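Local coordinates for VAPBC49 (Mycobacterium tuberculosis, PDB 5AF3), which possibly acts as the antitoxin of a type II toxin-antitoxin system whose cognate toxin is VapC45, at residues A109-D114 with D169-M174; G74-Y79 with S173-P178; S201-A206 with D223-T228. All coordinates share one frame; numbering follows the deposited sequence.

Interaction 1 (A109-D114 with D169-M174); sequences ALASQD and DNLASM
Ser112 and Leu171 face each other as a single antiparallel bridge, a non-hydrogen-bonded pair with CA atoms 4.6 Å apart, flanked by one backbone hydrogen bond before it and one after. Ala172 N donates to Ala111 O at 2.8 Å, and Gln113 N donates to Asn170 O, so loop 109-114 is pinned at this one bridge to the residues leading into strand 172-176. Two CA-H...O contacts run inside these bonds: Leu171 CA-H also approaches Ala111 O, and Ser112 CA-H approaches Asn170 O, each carbonyl thus meeting both an N-H and a CA-H.

A third hydrogen bond joins side chains. Asn170 ND2 reaches Gln113 OE1 at 2.6 Å, a short bond in which the oxygen lies in the amide plane of Asn170 while ND2 stands above the carbonyl plane of Gln113; the two amides are turned 55° against each other. Gln113 CG is anti to the backbone N (chi1 -178°), and the extended chain brings its amide up to that of Asn170.

Two side-chain-to-backbone bonds shape the turns. Ser112 OG accepts from Asp114 N at 3.0 Å, a cap ahead of helix 115-130, and Asp169 OD1 accepts from Leu171 N in an Asx turn.

The apolar share is small: Leu171 CD2 rests on Ser112 CA at 3.8 Å, and Ala111 CB meets Ala172 CB at 4.2 Å. Arg12 adds a salt bridge to Asp169 OD2 and a hydrogen bond to Ala172 O. Through the bridge the link between helices 95-105 and 115-130 is tied to the four-stranded sheet, with Ser112 touching Val105 of the first helix, Gln113 touching Phe166 of strand 164-166, and Leu110 reaching over to helix 72-86.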
ATOM      1  N   ALA A 109      14.851  11.781 -20.195  1.00 16.71           N
ATOM      2  CA  ALA A 109      15.838  11.834 -19.130  1.00 17.32           C
ATOM      3  C   ALA A 109      15.355  11.249 -17.775  1.00 13.51           C
ATOM      4  O   ALA A 109      16.161  10.720 -17.016  1.00 16.28           O
ATOM      5  CB  ALA A 109      16.290  13.309 -18.909  1.00 20.91           C
ATOM      6  N   LEU A 110      14.065  11.423 -17.464  1.00 16.47           N
ATOM      7  CA  LEU A 110      13.528  10.860 -16.202  1.00 15.65           C
ATOM      8  C   LEU A 110      13.723   9.353 -16.114  1.00 18.06           C
ATOM      9  O   LEU A 110      13.893   8.804 -15.014  1.00 17.37           O
ATOM     10  CB  LEU A 110      12.054  11.195 -16.019  1.00 16.28           C
ATOM     11  CG  LEU A 110      11.729  12.684 -15.827  1.00 17.48           C
ATOM     12  CD1 LEU A 110      10.260  12.877 -15.679  1.00 22.13           C
ATOM     13  CD2 LEU A 110      12.415  13.148 -14.549  1.00 19.84           C
ATOM     14  N   ALA A 111      13.732   8.706 -17.284  1.00 18.40           N
ATOM     15  CA  ALA A 111      13.918   7.237 -17.381  1.00 18.68           C
ATOM     16  C   ALA A 111      15.370   6.831 -17.709  1.00 22.65           C
ATOM     17  O   ALA A 111      15.667   5.672 -17.999  1.00 22.29           O
ATOM     18  CB  ALA A 111      12.934   6.660 -18.395  1.00 19.11           C
ATOM     19  N   SER A 112      16.279   7.787 -17.598  1.00 21.69           N
ATOM     20  CA  SER A 112      17.674   7.563 -17.958  1.00 22.21           C
ATOM     21  C   SER A 112      18.540   7.009 -16.843  1.00 21.42           C
ATOM     22  O   SER A 112      18.402   7.376 -15.688  1.00 19.74           O
ATOM     23  CB  SER A 112      18.284   8.883 -18.467  1.00 23.42           C
ATOM     24  OG  SER A 112      19.674   8.742 -18.631  1.00 27.19           O
ATOM     25  N   GLN A 113      19.512   6.186 -17.225  1.00 18.92           N
ATOM     26  CA  GLN A 113      20.487   5.635 -16.320  1.00 20.66           C
ATOM     27  C   GLN A 113      21.334   6.748 -15.706  1.00 23.48           C
ATOM     28  O   GLN A 113      21.868   6.590 -14.628  1.00 25.88           O
ATOM     29  CB  GLN A 113      21.385   4.642 -17.052  1.00 28.32           C
ATOM     30  CG  GLN A 113      22.422   3.987 -16.155  1.00 33.60           C
ATOM     31  CD  GLN A 113      23.008   2.744 -16.778  1.00 39.80           C
ATOM     32  OE1 GLN A 113      22.706   2.402 -17.928  1.00 39.49           O
ATOM     33  NE2 GLN A 113      23.851   2.058 -16.024  1.00 43.09           N
ATOM     34  N   ASP A 114      21.415   7.885 -16.401  1.00 22.07           N
ATOM     35  CA  ASP A 114      22.285   8.987 -15.960  1.00 18.67           C
ATOM     36  C   ASP A 114      21.582   9.928 -14.984  1.00 21.39           C
ATOM     37  O   ASP A 114      22.211  10.808 -14.385  1.00 24.20           O
ATOM     38  CB  ASP A 114      22.765   9.797 -17.175  1.00 22.34           C
ATOM     39  CG  ASP A 114      23.787   9.040 -18.021  1.00 26.77           C
ATOM     40  OD1 ASP A 114      24.429   8.112 -17.487  1.00 23.82           O
ATOM     41  OD2 ASP A 114      23.930   9.394 -19.219  1.00 29.11           O
ATOM     42  N   ASP A 169      20.326   0.912 -24.245  1.00 41.99           N
ATOM     43  CA  ASP A 169      20.237   2.322 -24.569  1.00 40.24           C
ATOM     44  C   ASP A 169      20.288   3.236 -23.331  1.00 36.73           C
ATOM     45  O   ASP A 169      20.066   4.437 -23.458  1.00 42.06           O
ATOM     46  CB  ASP A 169      18.944   2.563 -25.340  1.00 39.52           C
ATOM     47  CG  ASP A 169      17.738   2.027 -24.609  1.00 39.96           C
ATOM     48  OD1 ASP A 169      17.870   1.631 -23.413  1.00 35.39           O
ATOM     49  OD2 ASP A 169      16.657   2.021 -25.225  1.00 41.38           O
ATOM     50  N   ASN A 170      20.577   2.677 -22.156  1.00 31.20           N
ATOM     51  CA  ASN A 170      20.596   3.466 -20.892  1.00 33.46           C
ATOM     52  C   ASN A 170      19.245   4.077 -20.499  1.00 29.36           C
ATOM     53  O   ASN A 170      19.214   5.049 -19.740  1.00 25.98           O
ATOM     54  CB  ASN A 170      21.617   4.615 -20.971  1.00 36.26           C
ATOM     55  CG  ASN A 170      23.032   4.122 -21.145  1.00 44.52           C
ATOM     56  OD1 ASN A 170      23.647   4.371 -22.180  1.00 45.91           O
ATOM     57  ND2 ASN A 170      23.554   3.405 -20.143  1.00 41.93           N
ATOM     58  N   LEU A 171      18.155   3.562 -21.066  1.00 26.07           N
ATOM     59  CA  LEU A 171      16.801   3.908 -20.586  1.00 24.49           C
ATOM     60  C   LEU A 171      16.179   2.728 -19.846  1.00 26.11           C
ATOM     61  O   LEU A 171      16.521   1.573 -20.129  1.00 21.41           O
ATOM     62  CB  LEU A 171      15.903   4.349 -21.720  1.00 20.70           C
ATOM     63  CG  LEU A 171      16.314   5.680 -22.402  1.00 23.92           C
ATOM     64  CD1 LEU A 171      15.369   5.981 -23.486  1.00 20.97           C
ATOM     65  CD2 LEU A 171      16.256   6.838 -21.371  1.00 21.96           C
ATOM     66  N   ALA A 172      15.287   3.029 -18.889  1.00 20.07           N
ATOM     67  CA  ALA A 172      14.625   2.014 -18.071  1.00 15.89           C
ATOM     68  C   ALA A 172      14.099   0.783 -18.868  1.00 15.92           C
ATOM     69  O   ALA A 172      13.414   0.908 -19.875  1.00 21.78           O
ATOM     70  CB  ALA A 172      13.466   2.641 -17.298  1.00 15.64           C
ATOM     71  N   SER A 173      14.402  -0.388 -18.327  1.00 23.83           N
ATOM     72  CA  SER A 173      13.873  -1.624 -18.865  1.00 22.51           C
ATOM     73  C   SER A 173      13.083  -2.418 -17.803  1.00 24.43           C
ATOM     74  O   SER A 173      12.387  -3.392 -18.136  1.00 20.74           O
ATOM     75  CB  SER A 173      15.042  -2.441 -19.374  1.00 18.91           C
ATOM     76  OG  SER A 173      15.937  -2.710 -18.311  1.00 22.30           O
ATOM     77  N   MET A 174      13.176  -2.006 -16.534  1.00 23.81           N
ATOM     78  CA  MET A 174      12.489  -2.721 -15.452  1.00 21.72           C
ATOM     79  C   MET A 174      12.440  -1.793 -14.253  1.00 21.95           C
ATOM     80  O   MET A 174      13.368  -1.004 -14.024  1.00 19.18           O
ATOM     81  CB  MET A 174      13.254  -4.006 -15.053  1.00 21.31           C
ATOM     82  CG  MET A 174      12.454  -4.996 -14.192  1.00 26.54           C
ATOM     83  SD  MET A 174      13.164  -6.677 -14.109  1.00 25.50           S
ATOM     84  CE  MET A 174      14.529  -6.563 -13.006  1.00 26.41           C
TER

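Interaction 2 (G74-Y79 with S173-P178); sequences GIAEAY and SMIRLP
Ile175 carries the apolar contact of strand 173-176 with helix 74-79 through two separate methyl groups. Its CG2 sits over the centre of the Tyr79 ring, 3.6 Å from the centroid and only 4° off the ring normal, a CH-pi contact in which the methyl lies almost equally far from all six ring carbons. Its CD1 instead rests on Ala76, 3.7 Å from Ala76 CA and 4.0 Å from Ala76 CB, with Ile75 CG2 reaching the same methyl. CG2 of Ile175 stands anti to its backbone N while CG1 takes the place beside that N (chi1 -54°); the two branches thus part, and CD1 at the end of the CG1 branch is the atom that touches Ala76. CB of Tyr79 points at the strand, and CG is anti to the backbone N.

The polar end of the ring has its partner outside the two segments: Tyr79 OH is hydrogen-bonded to Tyr160 O of helix 155-161, which fixes the phenol while Ile175 covers one face. Pro178 CD packs loosely near the hydroxyl, at 4.3 Å from Tyr79 OH.

The strand runs at 36° to the helix, their axes 9.7 Å apart. Helix 72-86, part of the putative DNA-binding HTH region, packs on helix 20-27, whose Leu27 touches Ile75 and Tyr79, and on strand 185-187, which offers Leu187 to Ile75.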
ATOM      1  N   GLY A  74       6.835   5.703 -20.485  1.00 17.60           N
ATOM      2  CA  GLY A  74       5.896   6.618 -19.825  1.00 21.10           C
ATOM      3  C   GLY A  74       5.596   6.238 -18.371  1.00 19.11           C
ATOM      4  O   GLY A  74       5.455   7.108 -17.493  1.00 18.52           O
ATOM      5  N   ILE A  75       5.420   4.945 -18.095  1.00 19.68           N
ATOM      6  CA  ILE A  75       5.227   4.548 -16.694  1.00 21.07           C
ATOM      7  C   ILE A  75       6.502   4.777 -15.860  1.00 19.45           C
ATOM      8  O   ILE A  75       6.434   5.079 -14.655  1.00 17.92           O
ATOM      9  CB  ILE A  75       4.648   3.101 -16.509  1.00 20.45           C
ATOM     10  CG1 ILE A  75       3.810   3.079 -15.211  1.00 21.23           C
ATOM     11  CG2 ILE A  75       5.739   2.050 -16.467  1.00 20.42           C
ATOM     12  CD1 ILE A  75       3.041   1.787 -15.002  1.00 23.84           C
ATOM     13  N   ALA A  76       7.663   4.681 -16.512  1.00 16.23           N
ATOM     14  CA  ALA A  76       8.948   4.868 -15.840  1.00 14.61           C
ATOM     15  C   ALA A  76       9.058   6.360 -15.482  1.00 17.28           C
ATOM     16  O   ALA A  76       9.436   6.703 -14.356  1.00 13.96           O
ATOM     17  CB  ALA A  76      10.122   4.441 -16.798  1.00 13.04           C
ATOM     18  N   GLU A  77       8.703   7.226 -16.433  1.00 18.60           N
ATOM     19  CA  GLU A  77       8.671   8.687 -16.197  1.00 16.02           C
ATOM     20  C   GLU A  77       7.649   9.024 -15.076  1.00 16.85           C
ATOM     21  O   GLU A  77       7.936   9.798 -14.156  1.00 17.19           O
ATOM     22  CB  GLU A  77       8.326   9.397 -17.508  1.00 17.20           C
ATOM     23  CG  GLU A  77       9.460   9.212 -18.556  1.00 14.67           C
ATOM     24  CD  GLU A  77       9.095   9.668 -19.955  1.00 19.54           C
ATOM     25  OE1 GLU A  77       7.886   9.662 -20.289  1.00 18.53           O
ATOM     26  OE2 GLU A  77      10.055  10.065 -20.692  1.00 19.08           O
ATOM     27  N   ALA A  78       6.479   8.400 -15.124  1.00 16.41           N
ATOM     28  CA  ALA A  78       5.455   8.597 -14.068  1.00 17.48           C
ATOM     29  C   ALA A  78       5.963   8.123 -12.701  1.00 16.34           C
ATOM     30  O   ALA A  78       5.698   8.761 -11.678  1.00 17.32           O
ATOM     31  CB  ALA A  78       4.121   7.900 -14.440  1.00 15.95           C
ATOM     32  N   TYR A  79       6.699   7.016 -12.689  1.00 15.46           N
ATOM     33  CA  TYR A  79       7.255   6.462 -11.483  1.00 16.63           C
ATOM     34  C   TYR A  79       8.232   7.456 -10.841  1.00 20.57           C
ATOM     35  O   TYR A  79       8.153   7.726  -9.626  1.00 17.04           O
ATOM     36  CB  TYR A  79       7.940   5.128 -11.745  1.00 17.34           C
ATOM     37  CG  TYR A  79       8.748   4.612 -10.579  1.00 17.62           C
ATOM     38  CD1 TYR A  79       8.139   3.929  -9.515  1.00 19.58           C
ATOM     39  CD2 TYR A  79      10.132   4.777 -10.558  1.00 16.55           C
ATOM     40  CE1 TYR A  79       8.896   3.446  -8.469  1.00 19.80           C
ATOM     41  CE2 TYR A  79      10.881   4.291  -9.542  1.00 19.20           C
ATOM     42  CZ  TYR A  79      10.270   3.654  -8.483  1.00 19.77           C
ATOM     43  OH  TYR A  79      11.076   3.186  -7.474  1.00 19.36           O
ATOM     44  N   SER A 173      14.402  -0.388 -18.327  1.00 23.83           N
ATOM     45  CA  SER A 173      13.873  -1.624 -18.865  1.00 22.51           C
ATOM     46  C   SER A 173      13.083  -2.418 -17.803  1.00 24.43           C
ATOM     47  O   SER A 173      12.387  -3.392 -18.136  1.00 20.74           O
ATOM     48  CB  SER A 173      15.042  -2.441 -19.374  1.00 18.91           C
ATOM     49  OG  SER A 173      15.937  -2.710 -18.311  1.00 22.30           O
ATOM     50  N   MET A 174      13.176  -2.006 -16.534  1.00 23.81           N
ATOM     51  CA  MET A 174      12.489  -2.721 -15.452  1.00 21.72           C
ATOM     52  C   MET A 174      12.440  -1.793 -14.253  1.00 21.95           C
ATOM     53  O   MET A 174      13.368  -1.004 -14.024  1.00 19.18           O
ATOM     54  CB  MET A 174      13.254  -4.006 -15.053  1.00 21.31           C
ATOM     55  CG  MET A 174      12.454  -4.996 -14.192  1.00 26.54           C
ATOM     56  SD  MET A 174      13.164  -6.677 -14.109  1.00 25.50           S
ATOM     57  CE  MET A 174      14.529  -6.563 -13.006  1.00 26.41           C
ATOM     58  N   ILE A 175      11.375  -1.908 -13.477  1.00 20.33           N
ATOM     59  CA  ILE A 175      11.215  -1.113 -12.247  1.00 18.77           C
ATOM     60  C   ILE A 175      10.727  -2.047 -11.128  1.00 17.64           C
ATOM     61  O   ILE A 175       9.686  -2.674 -11.276  1.00 18.57           O
ATOM     62  CB  ILE A 175      10.160   0.013 -12.421  1.00 18.91           C
ATOM     63  CG1 ILE A 175      10.447   0.926 -13.644  1.00 18.30           C
ATOM     64  CG2 ILE A 175      10.000   0.853 -11.092  1.00 20.36           C
ATOM     65  CD1 ILE A 175       9.187   1.612 -14.181  1.00 21.01           C
ATOM     66  N   ARG A 176      11.478  -2.103 -10.039  1.00 16.02           N
ATOM     67  CA  ARG A 176      11.098  -2.859  -8.860  1.00 18.41           C
ATOM     68  C   ARG A 176      10.166  -1.985  -8.015  1.00 22.36           C
ATOM     69  O   ARG A 176      10.484  -0.804  -7.768  1.00 20.90           O
ATOM     70  CB  ARG A 176      12.320  -3.227  -8.062  1.00 19.54           C
ATOM     71  CG  ARG A 176      12.006  -3.939  -6.738  1.00 19.86           C
ATOM     72  CD  ARG A 176      13.246  -4.393  -6.042  1.00 23.12           C
ATOM     73  NE  ARG A 176      12.902  -5.025  -4.766  1.00 24.53           N
ATOM     74  CZ  ARG A 176      12.692  -4.348  -3.641  1.00 28.14           C
ATOM     75  NH1 ARG A 176      12.791  -3.020  -3.647  1.00 22.05           N
ATOM     76  NH2 ARG A 176      12.377  -4.992  -2.510  1.00 26.92           N
ATOM     77  N   LEU A 177       9.052  -2.563  -7.572  1.00 18.88           N
ATOM     78  CA  LEU A 177       8.011  -1.803  -6.804  1.00 21.03           C
ATOM     79  C   LEU A 177       8.242  -2.083  -5.306  1.00 20.25           C
ATOM     80  O   LEU A 177       7.992  -3.198  -4.830  1.00 20.42           O
ATOM     81  CB  LEU A 177       6.595  -2.166  -7.292  1.00 22.31           C
ATOM     82  CG  LEU A 177       6.343  -2.009  -8.798  1.00 23.08           C
ATOM     83  CD1 LEU A 177       4.995  -2.486  -9.161  1.00 20.81           C
ATOM     84  CD2 LEU A 177       6.513  -0.536  -9.259  1.00 22.17           C
ATOM     85  N   PRO A 178       8.847  -1.110  -4.577  1.00 23.81           N
ATOM     86  CA  PRO A 178       9.328  -1.403  -3.214  1.00 24.23           C
ATOM     87  C   PRO A 178       8.190  -1.630  -2.217  1.00 19.81           C
ATOM     88  O   PRO A 178       8.440  -2.165  -1.140  1.00 23.98           O
ATOM     89  CB  PRO A 178      10.167  -0.165  -2.841  1.00 24.61           C
ATOM     90  CG  PRO A 178       9.607   0.934  -3.680  1.00 29.26           C
ATOM     91  CD  PRO A 178       9.145   0.278  -4.982  1.00 25.36           C
TER

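Interaction 3 (S201-A206 with D223-T228); sequences SGVRVA and DDYGVT
Ser201 and Val203 both converge on the carbonyl oxygen of Tyr225, near the C-terminal part of helix 218-225 in the three-helix unit 206-213, 218-225 and 229-236 of the DUF433 region, a family of the HTH clan; the bend at Gly226 between the last two helices is consistent with the turn of a helix-turn-helix. Ser201 OG donates to Tyr225 O at 3.2 Å, meeting the oxygen nearly along the C=O axis (164°). The serine torsion sets this up, with OG between its own backbone N and carbonyl carbon (chi1 68°). Separately, the course of the backbone brings Ser201 CB to 3.5 Å from Gly226 O.

From the other residue, Val203 CG2 touches the same Tyr225 O at 3.4 Å, so one carbonyl oxygen is shared by a hydroxyl and a methyl group. The other branch, Val203 CG1, is anti to the backbone N (chi1 173°) and meets the ring at Tyr225 CD1, 3.8 Å away. The valine and tyrosine side chains cross at about a right angle. Both also touch Val208 of helix 206-213, so the loop, the first helix and the second are drawn together; Tyr225 further packs on Pro211.

Gly226, the first residue to leave helical geometry, has a positive phi and no side chain, which lets Ser201 CB come within 4.2 Å of Gly226 CA. Val227 follows, its CG1 standing 4.0 Å from Ser201 OG, and it packs on Phe198 of strand 197-198, the edge of the sheet that leads into this loop.

Ser201 OG is also bound from its own segment: past positive-phi Gly202 the chain curls back, and Val203 N makes a weak hydrogen bond to it at 3.4 Å.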
ATOM      1  N   SER A 201      10.188 -15.521 -10.304  1.00 21.15           N
ATOM      2  CA  SER A 201       9.522 -16.605 -11.083  1.00 19.37           C
ATOM      3  C   SER A 201       8.820 -16.150 -12.367  1.00 20.81           C
ATOM      4  O   SER A 201       8.344 -16.985 -13.135  1.00 21.70           O
ATOM      5  CB  SER A 201       8.509 -17.297 -10.165  1.00 20.30           C
ATOM      6  OG  SER A 201       7.445 -16.388  -9.871  1.00 17.94           O
ATOM      7  N   GLY A 202       8.712 -14.828 -12.587  1.00 19.09           N
ATOM      8  CA  GLY A 202       7.992 -14.277 -13.733  1.00 15.54           C
ATOM      9  C   GLY A 202       6.476 -14.406 -13.664  1.00 14.80           C
ATOM     10  O   GLY A 202       5.769 -14.116 -14.640  1.00 17.49           O
ATOM     11  N   VAL A 203       5.961 -14.794 -12.482  1.00 16.08           N
ATOM     12  CA  VAL A 203       4.505 -14.918 -12.275  1.00 16.03           C
ATOM     13  C   VAL A 203       3.838 -13.590 -11.918  1.00 14.44           C
ATOM     14  O   VAL A 203       4.359 -12.865 -11.105  1.00 20.56           O
ATOM     15  CB  VAL A 203       4.199 -15.954 -11.148  1.00 17.51           C
ATOM     16  CG1 VAL A 203       2.688 -15.978 -10.775  1.00 15.51           C
ATOM     17  CG2 VAL A 203       4.731 -17.336 -11.563  1.00 17.03           C
ATOM     18  N   ARG A 204       2.700 -13.313 -12.559  1.00 15.94           N
ATOM     19  CA  ARG A 204       1.895 -12.124 -12.255  1.00 19.74           C
ATOM     20  C   ARG A 204       1.389 -12.242 -10.832  1.00 20.85           C
ATOM     21  O   ARG A 204       0.806 -13.270 -10.457  1.00 16.65           O
ATOM     22  CB  ARG A 204       0.758 -11.998 -13.241  1.00 18.55           C
ATOM     23  CG  ARG A 204       1.208 -11.557 -14.641  1.00 24.40           C
ATOM     24  CD  ARG A 204       0.021 -11.296 -15.570  1.00 30.62           C
ATOM     25  NE  ARG A 204      -1.110 -12.111 -15.148  1.00 34.62           N
ATOM     26  CZ  ARG A 204      -2.375 -11.877 -15.463  1.00 40.96           C
ATOM     27  NH1 ARG A 204      -2.679 -10.855 -16.264  1.00 43.27           N
ATOM     28  NH2 ARG A 204      -3.333 -12.684 -14.994  1.00 39.73           N
ATOM     29  N   VAL A 205       1.621 -11.192 -10.038  1.00 17.00           N
ATOM     30  CA  VAL A 205       1.037 -11.102  -8.716  1.00 17.46           C
ATOM     31  C   VAL A 205      -0.445 -11.456  -8.789  1.00 14.77           C
ATOM     32  O   VAL A 205      -0.963 -12.164  -7.915  1.00 16.07           O
ATOM     33  CB  VAL A 205       1.238  -9.701  -8.083  1.00 18.17           C
ATOM     34  CG1 VAL A 205       0.366  -9.565  -6.782  1.00 23.69           C
ATOM     35  CG2 VAL A 205       2.704  -9.499  -7.750  1.00 21.12           C
ATOM     36  N   ALA A 206      -1.146 -10.991  -9.822  1.00 16.82           N
ATOM     37  CA  ALA A 206      -2.584 -11.242  -9.944  1.00 15.92           C
ATOM     38  C   ALA A 206      -2.899 -12.751  -9.921  1.00 17.41           C
ATOM     39  O   ALA A 206      -3.956 -13.165  -9.440  1.00 18.08           O
ATOM     40  CB  ALA A 206      -3.147 -10.573 -11.195  1.00 17.89           C
ATOM     41  N   ASP A 223       4.701 -22.872  -3.418  1.00 29.62           N
ATOM     42  CA  ASP A 223       5.243 -23.962  -4.221  1.00 30.19           C
ATOM     43  C   ASP A 223       4.732 -23.994  -5.668  1.00 30.58           C
ATOM     44  O   ASP A 223       5.523 -24.172  -6.623  1.00 34.07           O
ATOM     45  CB  ASP A 223       4.985 -25.300  -3.523  1.00 31.18           C
ATOM     46  CG  ASP A 223       5.731 -25.421  -2.185  1.00 33.43           C
ATOM     47  OD1 ASP A 223       6.692 -24.646  -1.914  1.00 33.02           O
ATOM     48  OD2 ASP A 223       5.322 -26.283  -1.391  1.00 36.28           O
ATOM     49  N   ASP A 224       3.426 -23.800  -5.838  1.00 23.16           N
ATOM     50  CA  ASP A 224       2.810 -23.835  -7.143  1.00 19.01           C
ATOM     51  C   ASP A 224       3.270 -22.689  -8.033  1.00 20.30           C
ATOM     52  O   ASP A 224       3.248 -22.827  -9.249  1.00 23.69           O
ATOM     53  CB  ASP A 224       1.280 -23.814  -7.034  1.00 20.39           C
ATOM     54  CG  ASP A 224       0.696 -25.159  -6.589  1.00 25.35           C
ATOM     55  OD1 ASP A 224       1.465 -26.120  -6.434  1.00 28.79           O
ATOM     56  OD2 ASP A 224      -0.523 -25.250  -6.372  1.00 21.89           O
ATOM     57  N   TYR A 225       3.654 -21.555  -7.426  1.00 19.74           N
ATOM     58  CA  TYR A 225       3.934 -20.330  -8.194  1.00 22.01           C
ATOM     59  C   TYR A 225       5.393 -19.853  -8.106  1.00 23.47           C
ATOM     60  O   TYR A 225       5.746 -18.785  -8.621  1.00 25.76           O
ATOM     61  CB  TYR A 225       2.923 -19.205  -7.855  1.00 19.78           C
ATOM     62  CG  TYR A 225       1.544 -19.568  -8.389  1.00 18.76           C
ATOM     63  CD1 TYR A 225       1.158 -19.235  -9.689  1.00 19.20           C
ATOM     64  CD2 TYR A 225       0.648 -20.307  -7.606  1.00 18.90           C
ATOM     65  CE1 TYR A 225      -0.104 -19.614 -10.203  1.00 17.90           C
ATOM     66  CE2 TYR A 225      -0.585 -20.691  -8.105  1.00 16.96           C
ATOM     67  CZ  TYR A 225      -0.976 -20.324  -9.393  1.00 18.64           C
ATOM     68  OH  TYR A 225      -2.220 -20.750  -9.861  1.00 19.09           O
ATOM     69  N   GLY A 226       6.224 -20.654  -7.446  1.00 19.25           N
ATOM     70  CA  GLY A 226       7.690 -20.459  -7.492  1.00 22.88           C
ATOM     71  C   GLY A 226       8.194 -19.305  -6.651  1.00 23.13           C
ATOM     72  O   GLY A 226       9.152 -18.632  -7.021  1.00 24.05           O
ATOM     73  N   VAL A 227       7.513 -19.054  -5.535  1.00 17.78           N
ATOM     74  CA  VAL A 227       7.903 -17.986  -4.617  1.00 21.36           C
ATOM     75  C   VAL A 227       7.894 -18.621  -3.244  1.00 24.84           C
ATOM     76  O   VAL A 227       7.641 -19.823  -3.106  1.00 26.14           O
ATOM     77  CB  VAL A 227       6.906 -16.772  -4.645  1.00 22.85           C
ATOM     78  CG1 VAL A 227       7.084 -15.967  -5.900  1.00 24.94           C
ATOM     79  CG2 VAL A 227       5.478 -17.232  -4.525  1.00 23.02           C
ATOM     80  N   THR A 228       8.162 -17.808  -2.228  1.00 24.80           N
ATOM     81  CA  THR A 228       8.165 -18.273  -0.868  1.00 27.13           C
ATOM     82  C   THR A 228       6.866 -17.803  -0.186  1.00 25.87           C
ATOM     83  O   THR A 228       6.224 -16.875  -0.699  1.00 23.71           O
ATOM     84  CB  THR A 228       9.454 -17.754  -0.194  1.00 29.01           C
ATOM     85  OG1 THR A 228       9.834 -18.618   0.881  1.00 40.63           O
ATOM     86  CG2 THR A 228       9.250 -16.399   0.303  1.00 17.23           C
TER

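Interactions 1 and 2 share strand 172-176 and lie side by side, their centres 10 Å apart, joined where Ala76 CB of helix 72-86 packs on both Ala111 CB and Ala172 CB. Interaction 2 is the buried one, close to the centre of the chain and apolar, with no hydrogen bond between its segments. Interaction 1, at the strand's beginning, is partly buried and rests mainly on hydrogen bonds. Interaction 3 is a surface contact 20 Å or more from both, centre to centre, in the C-terminal helical unit; it mixes a single hydroxyl-to-carbonyl bond with valine packing, and joins elements close in sequence rather than distant ones.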